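Local coordinates for tartrate dehydrogenase/decarboxylase (Pseudomonas putida, PDB 3FLK), which oxidises tartrate to oxaloglycolate with NAD, converts meso-tartrate to D-glycerate and oxidatively decarboxylates D-malate to pyruvate, at residues R98-P109 with P266-P277. The protein carries 1 engineered substitution. Residues are numbered along the deposited sequence; the frame is centred on the assembly and turned at random.
Sequences RREFDQYVNIRP and PSANLNPERNFP. With OXL (oxalate ion), chain G.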
loop_
_atom_site.group_PDB
_atom_site.type_symbol
_atom_site.label_atom_id
_atom_site.label_comp_id
_atom_site.label_asym_id
_atom_site.label_seq_id
_atom_site.Cartn_x
_atom_site.Cartn_y
_atom_site.Cartn_z
ATOM N N ARG A 98 20.849 -5.336 7.492
ATOM C CA ARG A 98 20.489 -5.324 6.076
ATOM C C ARG A 98 21.464 -4.513 5.227
ATOM O O ARG A 98 21.844 -4.936 4.135
ATOM C CB ARG A 98 19.065 -4.796 5.888
ATOM C CG ARG A 98 17.973 -5.749 6.354
ATOM C CD ARG A 98 16.605 -5.105 6.241
ATOM N NE ARG A 98 15.519 -6.046 6.510
ATOM C CZ ARG A 98 14.249 -5.695 6.701
ATOM N NH1 ARG A 98 13.891 -4.417 6.658
ATOM N NH2 ARG A 98 13.331 -6.625 6.942
ATOM N N ARG A 99 21.879 -3.360 5.743
ATOM C CA ARG A 99 22.689 -2.423 4.961
ATOM C C ARG A 99 24.186 -2.699 5.042
ATOM O O ARG A 99 24.872 -2.704 4.017
ATOM C CB ARG A 99 22.340 -0.976 5.325
ATOM C CG ARG A 99 20.896 -0.663 4.970
ATOM C CD ARG A 99 20.466 0.762 5.250
ATOM N NE ARG A 99 19.103 0.948 4.753
ATOM C CZ ARG A 99 18.563 2.109 4.395
ATOM N NH1 ARG A 99 19.255 3.239 4.477
ATOM N NH2 ARG A 99 17.317 2.133 3.946
ATOM N N GLU A 100 24.687 -2.958 6.247
ATOM C CA GLU A 100 26.118 -3.212 6.424
ATOM C C GLU A 100 26.571 -4.595 5.954
ATOM O O GLU A 100 27.741 -4.779 5.612
ATOM C CB GLU A 100 26.560 -2.923 7.860
ATOM C CG GLU A 100 26.655 -1.428 8.141
ATOM C CD GLU A 100 27.027 -1.102 9.572
ATOM O OE1 GLU A 100 27.993 -1.698 10.096
ATOM O OE2 GLU A 100 26.359 -0.227 10.164
ATOM N N PHE A 101 25.651 -5.556 5.925
ATOM C CA PHE A 101 25.939 -6.863 5.336
ATOM C C PHE A 101 25.456 -6.944 3.889
ATOM O O PHE A 101 25.426 -8.024 3.294
ATOM C CB PHE A 101 25.355 -8.006 6.180
ATOM C CG PHE A 101 26.078 -8.235 7.483
ATOM C CD1 PHE A 101 27.390 -7.794 7.661
ATOM C CD2 PHE A 101 25.456 -8.914 8.524
ATOM C CE1 PHE A 101 28.062 -8.004 8.863
ATOM C CE2 PHE A 101 26.122 -9.134 9.732
ATOM C CZ PHE A 101 27.428 -8.678 9.899
ATOM N N ASP A 102 25.085 -5.787 3.338
ATOM C CA ASP A 102 24.652 -5.645 1.943
ATOM C C ASP A 102 23.682 -6.748 1.500
ATOM O O ASP A 102 23.876 -7.399 0.463
ATOM C CB ASP A 102 25.860 -5.553 1.002
ATOM C CG ASP A 102 25.563 -4.744 -0.253
ATOM O OD1 ASP A 102 24.820 -3.738 -0.170
ATOM O OD2 ASP A 102 26.082 -5.114 -1.325
ATOM N N GLN A 103 22.642 -6.943 2.305
ATOM C CA GLN A 103 21.612 -7.936 2.034
ATOM C C GLN A 103 20.546 -7.311 1.136
ATOM O O GLN A 103 19.404 -7.121 1.555
ATOM C CB GLN A 103 21.007 -8.441 3.355
ATOM C CG GLN A 103 22.016 -9.147 4.265
ATOM C CD GLN A 103 21.527 -9.347 5.699
ATOM O OE1 GLN A 103 20.498 -8.805 6.111
ATOM N NE2 GLN A 103 22.281 -10.126 6.468
ATOM N N TYR A 104 20.925 -6.997 -0.103
ATOM C CA TYR A 104 20.096 -6.142 -0.967
ATOM C C TYR A 104 18.816 -6.784 -1.510
ATOM O O TYR A 104 17.893 -6.075 -1.917
ATOM C CB TYR A 104 20.929 -5.492 -2.084
ATOM C CG TYR A 104 21.533 -6.446 -3.094
ATOM C CD1 TYR A 104 20.823 -6.824 -4.232
ATOM C CD2 TYR A 104 22.825 -6.942 -2.930
ATOM C CE1 TYR A 104 21.374 -7.692 -5.171
ATOM C CE2 TYR A 104 23.390 -7.809 -3.869
ATOM C CZ TYR A 104 22.653 -8.179 -4.982
ATOM O OH TYR A 104 23.190 -9.035 -5.917
ATOM N N VAL A 105 18.762 -8.113 -1.519
ATOM C CA VAL A 105 17.572 -8.826 -1.978
ATOM C C VAL A 105 16.750 -9.316 -0.790
ATOM O O VAL A 105 17.223 -10.125 0.009
ATOM C CB VAL A 105 17.906 -10.046 -2.876
ATOM C CG1 VAL A 105 16.661 -10.502 -3.607
ATOM C CG2 VAL A 105 18.989 -9.719 -3.877
ATOM N N ASN A 106 15.520 -8.826 -0.690
ATOM C CA ASN A 106 14.580 -9.306 0.319
ATOM C C ASN A 106 13.490 -10.132 -0.361
ATOM O O ASN A 106 12.583 -9.583 -0.988
ATOM C CB ASN A 106 13.984 -8.139 1.115
ATOM C CG ASN A 106 13.376 -8.576 2.445
ATOM O OD1 ASN A 106 13.013 -9.734 2.631
ATOM N ND2 ASN A 106 13.275 -7.640 3.378
ATOM N N ILE A 107 13.607 -11.453 -0.243
ATOM C CA ILE A 107 12.697 -12.400 -0.891
ATOM C C ILE A 107 11.579 -12.807 0.061
ATOM O O ILE A 107 11.842 -13.334 1.143
ATOM C CB ILE A 107 13.447 -13.677 -1.376
ATOM C CG1 ILE A 107 14.512 -13.329 -2.422
ATOM C CG2 ILE A 107 12.469 -14.718 -1.926
ATOM C CD1 ILE A 107 13.950 -12.899 -3.782
ATOM N N ARG A 108 10.337 -12.579 -0.360
ATOM C CA ARG A 108 9.169 -12.845 0.477
ATOM C C ARG A 108 8.062 -13.553 -0.317
ATOM O O ARG A 108 7.272 -12.899 -1.006
ATOM C CB ARG A 108 8.662 -11.534 1.107
ATOM C CG ARG A 108 9.651 -10.904 2.083
ATOM C CD ARG A 108 9.237 -9.511 2.552
ATOM N NE ARG A 108 10.042 -9.078 3.693
ATOM C CZ ARG A 108 9.700 -8.112 4.546
ATOM N NH1 ARG A 108 8.557 -7.454 4.402
ATOM N NH2 ARG A 108 10.506 -7.806 5.554
ATOM N N PRO A 109 8.010 -14.901 -0.237
ATOM C CA PRO A 109 6.975 -15.658 -0.952
ATOM C C PRO A 109 5.576 -15.508 -0.356
ATOM O O PRO A 109 5.419 -15.388 0.863
ATOM C CB PRO A 109 7.452 -17.111 -0.840
ATOM C CG PRO A 109 8.301 -17.141 0.379
ATOM C CD PRO A 109 8.931 -15.783 0.504
ATOM N N PRO A 266 7.342 -15.791 5.356
ATOM C CA PRO A 266 8.762 -15.741 5.668
ATOM C C PRO A 266 9.506 -14.691 4.840
ATOM O O PRO A 266 8.961 -14.166 3.865
ATOM C CB PRO A 266 9.230 -17.133 5.259
ATOM C CG PRO A 266 8.413 -17.432 4.052
ATOM C CD PRO A 266 7.074 -16.733 4.252
ATOM N N SER A 267 10.746 -14.405 5.222
ATOM C CA SER A 267 11.591 -13.516 4.433
ATOM C C SER A 267 13.065 -13.898 4.485
ATOM O O SER A 267 13.596 -14.265 5.542
ATOM C CB SER A 267 11.397 -12.057 4.841
ATOM O OG SER A 267 12.156 -11.733 5.982
ATOM N N ALA A 268 13.708 -13.818 3.326
ATOM C CA ALA A 268 15.135 -14.056 3.198
ATOM C C ALA A 268 15.822 -12.750 2.804
ATOM O O ALA A 268 15.563 -12.213 1.725
ATOM C CB ALA A 268 15.391 -15.137 2.158
ATOM N N ASN A 269 16.666 -12.237 3.696
ATOM C CA ASN A 269 17.473 -11.048 3.430
ATOM C C ASN A 269 18.839 -11.498 2.933
ATOM O O ASN A 269 19.743 -11.775 3.723
ATOM C CB ASN A 269 17.624 -10.181 4.686
ATOM C CG ASN A 269 16.300 -9.633 5.192
ATOM O OD1 ASN A 269 16.043 -8.435 5.104
ATOM N ND2 ASN A 269 15.460 -10.507 5.740
ATOM N N LEU A 270 18.972 -11.576 1.614
ATOM C CA LEU A 270 20.111 -12.234 0.991
ATOM C C LEU A 270 21.203 -11.284 0.530
ATOM O O LEU A 270 20.934 -10.254 -0.097
ATOM C CB LEU A 270 19.658 -13.086 -0.202
ATOM C CG LEU A 270 18.639 -14.214 -0.006
ATOM C CD1 LEU A 270 18.418 -14.929 -1.326
ATOM C CD2 LEU A 270 19.074 -15.204 1.075
ATOM N N ASN A 271 22.436 -11.654 0.863
ATOM C CA ASN A 271 23.622 -11.149 0.191
ATOM C C ASN A 271 24.065 -12.259 -0.774
ATOM O O ASN A 271 24.807 -13.159 -0.377
ATOM C CB ASN A 271 24.714 -10.815 1.213
ATOM C CG ASN A 271 26.017 -10.362 0.562
ATOM O OD1 ASN A 271 27.048 -11.023 0.692
ATOM N ND2 ASN A 271 25.976 -9.235 -0.140
ATOM N N PRO A 272 23.589 -12.211 -2.036
ATOM C CA PRO A 272 23.744 -13.312 -2.998
ATOM C C PRO A 272 25.198 -13.675 -3.311
ATOM O O PRO A 272 25.490 -14.834 -3.615
ATOM C CB PRO A 272 23.050 -12.783 -4.259
ATOM C CG PRO A 272 22.155 -11.699 -3.780
ATOM C CD PRO A 272 22.870 -11.074 -2.635
ATOM N N GLU A 273 26.092 -12.692 -3.226
ATOM C CA GLU A 273 27.518 -12.898 -3.487
ATOM C C GLU A 273 28.202 -13.637 -2.336
ATOM O O GLU A 273 29.341 -14.092 -2.471
ATOM C CB GLU A 273 28.221 -11.560 -3.747
ATOM C CG GLU A 273 27.764 -10.834 -5.015
ATOM C CD GLU A 273 26.415 -10.139 -4.859
ATOM O OE1 GLU A 273 26.051 -9.775 -3.719
ATOM O OE2 GLU A 273 25.718 -9.957 -5.882
ATOM N N ARG A 274 27.494 -13.743 -1.211
ATOM C CA ARG A 274 27.961 -14.452 -0.016
ATOM C C ARG A 274 29.251 -13.866 0.565
ATOM O O ARG A 274 30.113 -14.594 1.062
ATOM C CB ARG A 274 28.088 -15.960 -0.282
ATOM C CG ARG A 274 26.772 -16.618 -0.659
ATOM C CD ARG A 274 26.979 -18.004 -1.233
ATOM N NE ARG A 274 25.749 -18.533 -1.820
ATOM C CZ ARG A 274 24.866 -19.292 -1.175
ATOM N NH1 ARG A 274 25.062 -19.628 0.095
ATOM N NH2 ARG A 274 23.783 -19.721 -1.806
ATOM N N ASN A 275 29.367 -12.541 0.502
ATOM C CA ASN A 275 30.472 -11.826 1.131
ATOM C C ASN A 275 30.204 -11.625 2.616
ATOM O O ASN A 275 31.134 -11.505 3.418
ATOM C CB ASN A 275 30.694 -10.472 0.452
ATOM C CG ASN A 275 31.230 -10.607 -0.962
ATOM O OD1 ASN A 275 31.969 -11.543 -1.275
ATOM N ND2 ASN A 275 30.863 -9.665 -1.825
ATOM N N PHE A 276 28.920 -11.592 2.964
ATOM C CA PHE A 276 28.465 -11.429 4.338
ATOM C C PHE A 276 27.378 -12.465 4.633
ATOM O O PHE A 276 26.770 -12.996 3.700
ATOM C CB PHE A 276 27.907 -10.017 4.541
ATOM C CG PHE A 276 28.891 -8.918 4.238
ATOM C CD1 PHE A 276 29.840 -8.533 5.180
ATOM C CD2 PHE A 276 28.857 -8.255 3.014
ATOM C CE1 PHE A 276 30.748 -7.510 4.907
ATOM C CE2 PHE A 276 29.762 -7.230 2.730
ATOM C CZ PHE A 276 30.709 -6.859 3.679
ATOM N N PRO A 277 27.137 -12.773 5.924
ATOM C CA PRO A 277 26.018 -13.663 6.247
ATOM C C PRO A 277 24.667 -13.064 5.854
ATOM O O PRO A 277 24.449 -11.858 6.008
ATOM C CB PRO A 277 26.109 -13.815 7.771
ATOM C CG PRO A 277 26.916 -12.655 8.235
ATOM C CD PRO A 277 27.874 -12.356 7.133
HETATM C C1 OXL G . 9.091 -3.703 8.001
HETATM C C2 OXL G . 9.578 -4.819 7.185
HETATM O O1 OXL G . 7.856 -3.590 8.191
HETATM O O2 OXL G . 10.804 -4.937 6.967
HETATM O O3 OXL G . 9.911 -2.886 8.475
HETATM O O4 OXL G . 8.743 -5.628 6.716
HETATM O O HOH W 1 12.611 -9.292 6.082
HETATM O O HOH W 2 28.344 -7.717 -1.140
HETATM O O HOH W 3 6.576 -13.616 2.677
#
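Arg98 NE donates to Asn269 OD1 at 2.8 Å, with guanidinium and amide planes 15° apart but the N-H bent to 132°. The outer nitrogens of Arg98 converge on oxalate O2, which lies at the guanidinium edge; NH2 also pairs with Glu281. Arg108 presents its own edge to oxalate O4, NH1 and NH2 each 3.0 Å from that oxygen, while Ser252 holds NH1. Arg134 and, from the second subunit, Lys192 join the two arginines in binding oxalate in the active site. Replacing Arg108 by a leucine would probably leave oxalate O4 without these two donors and its negative charge less well balanced.

In the second shell, one water accepts from Arg108 NH2 (2.6 Å), Asn106 ND2 and Asn269 ND2, and also bonds Ser267 OG; Asn136 OD1 holds Asn106 ND2 too, and Glu281 O holds Ser267 OG. With CG anti to the carbonyl carbon (chi1 -65°), the extended Arg108 chain runs past Ser267, Arg108 CG lying 3.5 Å from Ser267 CB. Strands 105-109 and 266-270 are antiparallel, and paired bonds join Ile107 and Ala268. A classic bulge sets Tyr104 and Val105 opposite Leu270; beyond it Tyr104 OH reaches the syn side of Glu273 OE2 at 2.7 Å.

The pair is central in the mixed sheet, between strands 129-135 and 278-282; Tyr174 of helix 165-181 packs on Val105, Ile107 and Leu270, and Trp303 of helix 299-313 on Pro109 and Pro266.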